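DNA polymerase beta (Leishmania infantum, PDB 4P4O) catalyses template-directed addition of deoxyribonucleotides to a DNA primer as a type-X family polymerase, and probably fills short gaps during base excision repair. Local coordinates at a contact of chain A with DNA. Sequence-based numbering; all coordinates share one arbitrary frame.

A contact of chain A with DNA. Residues 36, 39-40, 70. With nucleotides of chain B.
Helix 34-40 carries Lys36, Ser39 and Tyr40 with helical backbone torsions, while Lys70 comes from a separate loop and approaches the same short DNA strand from another side. DG1 begins that strand, so its phosphate is a terminal 5'-phosphate with three non-bridging oxygens. Lys36 has CG anti to its carbonyl carbon and runs extended from there, passing alongside the nucleotide: Lys36 CG packs 3.7 Å from C8 of the DG1 guanine, and the tip goes on to the phosphate. There Lys36 NZ forms a salt bridge and hydrogen bond with OP3 of DG1 at 2.8 Å, backed by a weak hydrogen bond to OP2. One turn along, Ser39 points OG at the deoxyribose, donating to the ring oxygen O4' of DG1 at 3.0 Å, while its CB lies 3.5 Å from the sugar's C4'. Tyr40 adds a looser apolar contact, CE1 standing 3.9 Å from C5' of DG1; the backbone carbonyl carbon of Lys36 lies in plane at the edge of its ring. From the loop, Lys70 leaves with CG anti to the backbone N (chi1 177°) and then bends at chi3 (-89°), turning its terminal amine past the DC2 phosphate toward the 5'-phosphate. Lys70 NZ stands 3.7 Å from OP1 of DG1, a long salt bridge, and the backbone N makes a weak hydrogen bond to OP1 of DC2. Two lysines thus address different oxygens of one phosphate and probably offset its charge. Contacts to phosphate and sugar, with little touching the base, suit sequence-independent binding: this helix-hairpin-helix region holds the 5'-phosphate end of the gapped DNA, and the centre of the contact lies about 14 Å from Lys74, the probable nucleophile of the 5'-dRP lyase activity.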
ATOM      1  N   LYS A  36      -5.400  12.311 -16.318  1.00 56.39           N
ATOM      2  CA  LYS A  36      -6.692  12.590 -16.935  1.00 57.91           C
ATOM      3  C   LYS A  36      -7.807  12.162 -15.993  1.00 52.43           C
ATOM      4  O   LYS A  36      -8.878  12.759 -15.983  1.00 45.30           O
ATOM      5  CB  LYS A  36      -6.840  11.891 -18.292  1.00 57.02           C
ATOM      6  CG  LYS A  36      -5.921  12.433 -19.369  1.00 57.32           C
ATOM      7  CD  LYS A  36      -6.279  11.899 -20.751  1.00 59.41           C
ATOM      8  CE  LYS A  36      -5.462  12.603 -21.837  1.00 62.25           C
ATOM      9  NZ  LYS A  36      -6.002  12.374 -23.210  1.00 64.84           N
ATOM     10  N   SER A  39      -8.404  14.744 -13.293  1.00 58.50           N
ATOM     11  CA  SER A  39      -8.985  15.963 -13.850  1.00 61.76           C
ATOM     12  C   SER A  39     -10.517  15.976 -13.841  1.00 64.50           C
ATOM     13  O   SER A  39     -11.127  17.015 -13.575  1.00 65.92           O
ATOM     14  CB  SER A  39      -8.457  16.220 -15.264  1.00 62.20           C
ATOM     15  OG  SER A  39      -7.071  16.508 -15.244  1.00 60.42           O
ATOM     16  N   TYR A  40     -11.142  14.839 -14.141  1.00 62.19           N
ATOM     17  CA  TYR A  40     -12.601  14.790 -14.154  1.00 69.55           C
ATOM     18  C   TYR A  40     -13.157  14.784 -12.730  1.00 70.78           C
ATOM     19  O   TYR A  40     -14.142  15.466 -12.439  1.00 77.34           O
ATOM     20  CB  TYR A  40     -13.126  13.584 -14.939  1.00 71.14           C
ATOM     21  CG  TYR A  40     -12.784  13.564 -16.420  1.00 72.47           C
ATOM     22  CD1 TYR A  40     -11.494  13.285 -16.853  1.00 71.09           C
ATOM     23  CD2 TYR A  40     -13.757  13.795 -17.384  1.00 72.44           C
ATOM     24  CE1 TYR A  40     -11.177  13.249 -18.201  1.00 70.16           C
ATOM     25  CE2 TYR A  40     -13.448  13.760 -18.737  1.00 72.47           C
ATOM     26  CZ  TYR A  40     -12.154  13.488 -19.139  1.00 70.82           C
ATOM     27  OH  TYR A  40     -11.830  13.453 -20.480  1.00 66.98           O
ATOM     28  N   LYS A  70     -12.891  20.152 -18.467  1.00 69.47           N
ATOM     29  CA  LYS A  70     -12.866  20.968 -19.673  1.00 70.44           C
ATOM     30  C   LYS A  70     -14.240  20.923 -20.316  1.00 72.02           C
ATOM     31  O   LYS A  70     -14.886  19.882 -20.298  1.00 67.77           O
ATOM     32  CB  LYS A  70     -11.809  20.433 -20.638  1.00 69.77           C
ATOM     33  CG  LYS A  70     -11.737  21.151 -21.966  1.00 74.83           C
ATOM     34  CD  LYS A  70     -10.913  20.359 -22.969  1.00 73.75           C
ATOM     35  CE  LYS A  70      -9.438  20.709 -22.896  1.00 70.02           C
ATOM     36  NZ  LYS A  70      -8.612  19.721 -23.648  1.00 58.99           N
TER
ATOM     37  OP3  DG B   1      -8.244  13.956 -22.518  1.00 67.98           O
ATOM     38  P    DG B   1      -7.933  15.409 -22.574  1.00 70.06           P
ATOM     39  OP1  DG B   1      -9.118  16.110 -23.116  1.00 67.92           O
ATOM     40  OP2  DG B   1      -6.630  15.550 -23.259  1.00 66.72           O
ATOM     41  O5'  DG B   1      -7.702  15.918 -21.076  1.00 63.95           O
ATOM     42  C5'  DG B   1      -8.413  15.369 -19.978  1.00 56.38           C
ATOM     43  C4'  DG B   1      -8.148  16.205 -18.735  1.00 56.97           C
ATOM     44  O4'  DG B   1      -6.870  15.867 -18.124  1.00 54.90           O
ATOM     45  C3'  DG B   1      -8.093  17.706 -18.982  1.00 61.01           C
ATOM     46  O3'  DG B   1      -8.660  18.382 -17.867  1.00 59.73           O
ATOM     47  C2'  DG B   1      -6.596  17.987 -19.133  1.00 61.93           C
ATOM     48  C1'  DG B   1      -5.951  16.941 -18.221  1.00 53.84           C
ATOM     49  N9   DG B   1      -4.719  16.356 -18.737  1.00 55.02           N
ATOM     50  C8   DG B   1      -4.548  15.765 -19.964  1.00 61.51           C
ATOM     51  N7   DG B   1      -3.343  15.308 -20.162  1.00 66.38           N
ATOM     52  C5   DG B   1      -2.666  15.606 -18.986  1.00 60.61           C
ATOM     53  C6   DG B   1      -1.323  15.351 -18.618  1.00 55.43           C
ATOM     54  O6   DG B   1      -0.438  14.788 -19.278  1.00 53.13           O
ATOM     55  N1   DG B   1      -1.046  15.822 -17.335  1.00 55.57           N
ATOM     56  C2   DG B   1      -1.953  16.459 -16.519  1.00 51.40           C
ATOM     57  N2   DG B   1      -1.510  16.849 -15.318  1.00 40.12           N
ATOM     58  N3   DG B   1      -3.213  16.704 -16.855  1.00 54.50           N
ATOM     59  C4   DG B   1      -3.501  16.249 -18.097  1.00 56.84           C
ATOM     60  P    DC B   2      -8.866  19.973 -17.907  1.00 96.07           P
ATOM     61  OP1  DC B   2      -9.873  20.327 -16.881  1.00 95.83           O
ATOM     62  OP2  DC B   2      -9.076  20.372 -19.319  1.00 97.63           O
ATOM     63  O5'  DC B   2      -7.451  20.544 -17.425  1.00 79.57           O
ATOM     64  C5'  DC B   2      -7.029  20.365 -16.076  1.00 76.19           C
ATOM     65  C4'  DC B   2      -5.628  20.921 -15.893  1.00 71.40           C
ATOM     66  O4'  DC B   2      -4.673  20.044 -16.535  1.00 64.96           O
ATOM     67  C3'  DC B   2      -5.408  22.304 -16.500  1.00 74.86           C
ATOM     68  O3'  DC B   2      -5.349  23.276 -15.443  1.00 74.86           O
ATOM     69  C2'  DC B   2      -4.109  22.181 -17.311  1.00 73.05           C
ATOM     70  C1'  DC B   2      -3.558  20.810 -16.916  1.00 67.47           C
ATOM     71  N1   DC B   2      -2.826  20.050 -17.986  1.00 71.53           N
ATOM     72  C2   DC B   2      -1.511  19.630 -17.740  1.00 73.67           C
ATOM     73  O2   DC B   2      -0.991  19.907 -16.654  1.00 73.43           O
ATOM     74  N3   DC B   2      -0.840  18.935 -18.693  1.00 73.91           N
ATOM     75  C4   DC B   2      -1.436  18.658 -19.855  1.00 76.93           C
ATOM     76  N4   DC B   2      -0.732  17.971 -20.764  1.00 79.47           N
ATOM     77  C5   DC B   2      -2.778  19.071 -20.128  1.00 74.57           C
ATOM     78  C6   DC B   2      -3.430  19.754 -19.175  1.00 72.96           C
TER